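Long-range contact in enoyl-CoA hydratase (Mycobacterium tuberculosis, PDB 5KJP), which probably catalyses the reversible hydration of trans-2-enoyl-CoA thioesters in fatty acid metabolism, as a trimeric member of the crotonase superfamily: residues T243-A251 / R257-T265. Numbering follows the deposited sequence.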
loop_
_atom_site.group_PDB
_atom_site.type_symbol
_atom_site.label_atom_id
_atom_site.label_comp_id
_atom_site.label_asym_id
_atom_site.label_seq_id
_atom_site.Cartn_x
_atom_site.Cartn_y
_atom_site.Cartn_z
ATOM N N THR A 243 -14.979 2.630 -27.900
ATOM C CA THR A 243 -15.573 2.510 -29.227
ATOM C C THR A 243 -16.455 1.271 -29.356
ATOM O O THR A 243 -16.928 0.953 -30.442
ATOM C CB THR A 243 -14.492 2.462 -30.324
ATOM O OG1 THR A 243 -13.637 1.338 -30.091
ATOM C CG2 THR A 243 -13.666 3.743 -30.323
ATOM N N SER A 244 -16.678 0.579 -28.245
ATOM C CA SER A 244 -17.466 -0.650 -28.275
ATOM C C SER A 244 -18.956 -0.376 -28.436
ATOM O O SER A 244 -19.431 0.726 -28.157
ATOM C CB SER A 244 -17.233 -1.464 -26.999
ATOM O OG SER A 244 -17.671 -0.749 -25.852
ATOM N N ASN A 245 -19.693 -1.389 -28.879
ATOM C CA ASN A 245 -21.147 -1.317 -28.881
ATOM C C ASN A 245 -21.711 -1.074 -27.482
ATOM O O ASN A 245 -22.709 -0.370 -27.316
ATOM C CB ASN A 245 -21.739 -2.597 -29.468
ATOM C CG ASN A 245 -21.470 -2.729 -30.952
ATOM O OD1 ASN A 245 -21.567 -1.757 -31.697
ATOM N ND2 ASN A 245 -21.119 -3.932 -31.385
ATOM N N ASP A 246 -21.062 -1.651 -26.476
ATOM C CA ASP A 246 -21.546 -1.529 -25.108
ATOM C C ASP A 246 -21.410 -0.103 -24.593
ATOM O O ASP A 246 -22.201 0.335 -23.749
ATOM C CB ASP A 246 -20.810 -2.503 -24.182
ATOM C CG ASP A 246 -21.413 -3.902 -24.207
ATOM O OD1 ASP A 246 -22.520 -4.076 -24.773
ATOM O OD2 ASP A 246 -20.780 -4.829 -23.659
ATOM N N ALA A 247 -20.413 0.622 -25.092
ATOM C CA ALA A 247 -20.237 2.018 -24.701
ATOM C C ALA A 247 -21.432 2.835 -25.184
ATOM O O ALA A 247 -21.928 3.713 -24.473
ATOM C CB ALA A 247 -18.926 2.585 -25.259
ATOM N N LYS A 248 -21.901 2.530 -26.391
ATOM C CA LYS A 248 -23.077 3.200 -26.938
ATOM C C LYS A 248 -24.318 2.831 -26.132
ATOM O O LYS A 248 -25.097 3.696 -25.738
ATOM C CB LYS A 248 -23.271 2.837 -28.413
ATOM C CG LYS A 248 -24.552 3.374 -29.023
ATOM C CD LYS A 248 -24.642 2.996 -30.495
ATOM C CE LYS A 248 -25.971 3.414 -31.091
ATOM N NZ LYS A 248 -26.022 3.088 -32.549
ATOM N N GLU A 249 -24.490 1.535 -25.891
ATOM C CA GLU A 249 -25.641 1.026 -25.159
ATOM C C GLU A 249 -25.689 1.586 -23.737
ATOM O O GLU A 249 -26.760 1.909 -23.224
ATOM C CB GLU A 249 -25.608 -0.508 -25.134
ATOM C CG GLU A 249 -26.606 -1.169 -24.197
ATOM C CD GLU A 249 -28.053 -0.967 -24.611
ATOM O OE1 GLU A 249 -28.308 -0.485 -25.737
ATOM O OE2 GLU A 249 -28.943 -1.294 -23.799
ATOM N N GLY A 250 -24.522 1.707 -23.109
ATOM C CA GLY A 250 -24.436 2.236 -21.763
ATOM C C GLY A 250 -24.913 3.672 -21.707
ATOM O O GLY A 250 -25.615 4.067 -20.774
ATOM N N ALA A 251 -24.546 4.455 -22.718
ATOM C CA ALA A 251 -24.935 5.860 -22.769
ATOM C C ALA A 251 -26.433 5.998 -23.040
ATOM O O ALA A 251 -27.108 6.826 -22.430
ATOM C CB ALA A 251 -24.130 6.596 -23.832
ATOM N N ARG A 257 -32.819 6.084 -18.501
ATOM C CA ARG A 257 -33.046 5.611 -17.129
ATOM C C ARG A 257 -33.518 4.163 -17.048
ATOM O O ARG A 257 -34.476 3.861 -16.340
ATOM C CB ARG A 257 -34.068 6.495 -16.413
ATOM C CG ARG A 257 -33.664 7.942 -16.253
ATOM C CD ARG A 257 -34.688 8.661 -15.394
ATOM N NE ARG A 257 -34.575 10.110 -15.494
ATOM C CZ ARG A 257 -35.221 10.844 -16.395
ATOM N NH1 ARG A 257 -36.019 10.260 -17.279
ATOM N NH2 ARG A 257 -35.063 12.160 -16.416
ATOM N N ARG A 258 -32.860 3.272 -17.777
ATOM C CA ARG A 258 -33.217 1.863 -17.723
ATOM C C ARG A 258 -31.966 1.002 -17.817
ATOM O O ARG A 258 -30.877 1.512 -18.072
ATOM C CB ARG A 258 -34.214 1.517 -18.834
ATOM C CG ARG A 258 -33.857 2.056 -20.208
ATOM C CD ARG A 258 -32.988 1.083 -20.979
ATOM N NE ARG A 258 -32.782 1.498 -22.365
ATOM C CZ ARG A 258 -31.954 0.884 -23.204
ATOM N NH1 ARG A 258 -31.257 -0.168 -22.795
ATOM N NH2 ARG A 258 -31.823 1.320 -24.448
ATOM N N ARG A 259 -32.126 -0.299 -17.604
ATOM C CA ARG A 259 -30.985 -1.201 -17.571
ATOM C C ARG A 259 -30.384 -1.373 -18.954
ATOM O O ARG A 259 -31.100 -1.551 -19.940
ATOM C CB ARG A 259 -31.383 -2.561 -16.994
ATOM C CG ARG A 259 -31.715 -2.516 -15.511
ATOM C CD ARG A 259 -32.250 -3.847 -15.009
ATOM N NE ARG A 259 -32.742 -3.756 -13.636
ATOM C CZ ARG A 259 -33.213 -4.787 -12.942
ATOM N NH1 ARG A 259 -33.249 -5.995 -13.491
ATOM N NH2 ARG A 259 -33.641 -4.617 -11.698
ATOM N N PRO A 260 -29.054 -1.292 -19.035
ATOM C CA PRO A 260 -28.335 -1.546 -20.284
ATOM C C PRO A 260 -28.342 -3.025 -20.644
ATOM O O PRO A 260 -28.205 -3.874 -19.768
ATOM C CB PRO A 260 -26.916 -1.060 -19.977
ATOM C CG PRO A 260 -26.804 -1.172 -18.493
ATOM C CD PRO A 260 -28.157 -0.855 -17.953
ATOM N N ARG A 261 -28.516 -3.326 -21.924
ATOM C CA ARG A 261 -28.453 -4.704 -22.383
ATOM C C ARG A 261 -27.095 -4.945 -23.026
ATOM O O ARG A 261 -26.906 -4.686 -24.214
ATOM C CB ARG A 261 -29.586 -5.001 -23.364
ATOM C CG ARG A 261 -30.965 -4.628 -22.840
ATOM C CD ARG A 261 -32.059 -5.379 -23.588
ATOM N NE ARG A 261 -33.262 -5.553 -22.778
ATOM C CZ ARG A 261 -34.401 -6.074 -23.231
ATOM N NH1 ARG A 261 -34.497 -6.468 -24.494
ATOM N NH2 ARG A 261 -35.446 -6.195 -22.423
ATOM N N TRP A 262 -26.146 -5.420 -22.228
ATOM C CA TRP A 262 -24.779 -5.587 -22.698
ATOM C C TRP A 262 -24.681 -6.708 -23.725
ATOM O O TRP A 262 -25.434 -7.678 -23.667
ATOM C CB TRP A 262 -23.834 -5.889 -21.531
ATOM C CG TRP A 262 -23.877 -4.924 -20.374
ATOM C CD1 TRP A 262 -24.159 -5.226 -19.072
ATOM C CD2 TRP A 262 -23.611 -3.512 -20.408
ATOM N NE1 TRP A 262 -24.088 -4.094 -18.293
ATOM C CE2 TRP A 262 -23.753 -3.029 -19.088
ATOM C CE3 TRP A 262 -23.265 -2.614 -21.421
ATOM C CZ2 TRP A 262 -23.556 -1.688 -18.756
ATOM C CZ3 TRP A 262 -23.078 -1.277 -21.089
ATOM C CH2 TRP A 262 -23.226 -0.831 -19.770
ATOM N N THR A 263 -23.736 -6.579 -24.652
ATOM C CA THR A 263 -23.460 -7.645 -25.615
ATOM C C THR A 263 -22.015 -8.141 -25.527
ATOM O O THR A 263 -21.662 -9.143 -26.146
ATOM C CB THR A 263 -23.734 -7.186 -27.059
ATOM O OG1 THR A 263 -22.830 -6.127 -27.405
ATOM C CG2 THR A 263 -25.172 -6.704 -27.212
ATOM N N GLY A 264 -21.186 -7.442 -24.759
ATOM C CA GLY A 264 -19.773 -7.768 -24.673
ATOM C C GLY A 264 -19.065 -7.492 -25.987
ATOM O O GLY A 264 -18.052 -8.114 -26.310
ATOM N N THR A 265 -19.624 -6.566 -26.763
ATOM C CA THR A 265 -19.014 -6.108 -28.007
ATOM C C THR A 265 -19.059 -4.585 -28.051
ATOM O O THR A 265 -19.654 -3.966 -27.164
ATOM C CB THR A 265 -19.726 -6.674 -29.258
ATOM O OG1 THR A 265 -21.022 -6.076 -29.383
ATOM C CG2 THR A 265 -19.871 -8.185 -29.168
ATOM O OXT THR A 265 -18.514 -3.944 -28.957
HETATM O O HOH W 1 -23.721 -3.734 -27.097
HETATM O O HOH W 2 -30.848 0.144 -26.423
#
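Asp246 grips the C-terminal tail with both carboxylate oxygens: OD1 takes Thr263 N on its syn lone pair (2.8 Å, nearly straight at 170°), and OD2 takes Gly264 N at 2.9 Å, 26° out of the carboxylate plane. The terminal carboxylate of Thr265 answers at the start of the helix, its O accepting from Asp246 N and its OXT from Asn245 N; the negative chain end there probably gains from the helix dipole. Asn245 ND2 adds a straight, in-plane bond to Thr265 OG1 (2.9 Å). One turn on, Glu249, bent at chi2 (67°), turns OE2 back to the tail, where Arg258 NH1 (a salt bridge, 2.8 Å) and Arg261 N (2.8 Å) reach it from opposite faces of the carboxylate; Arg258 NE pairs with Glu256. Between these polar groups the Trp262 indole points the end of its six-membered ring at the helix, CZ3 3.8 Å from Gly250 CA and its edge against Asp246 O, while Pro260 CB sits over one ring face, toward its rim. A Schellman motif with Arg257 at C-prime ends helix 245-255, and the tail then runs back antiparallel along it. Trp262 also packs on Pro209 of helix 209-221, donates a hydrogen bond from NE1 to Ala206 O, and touches Lys141 of a second subunit.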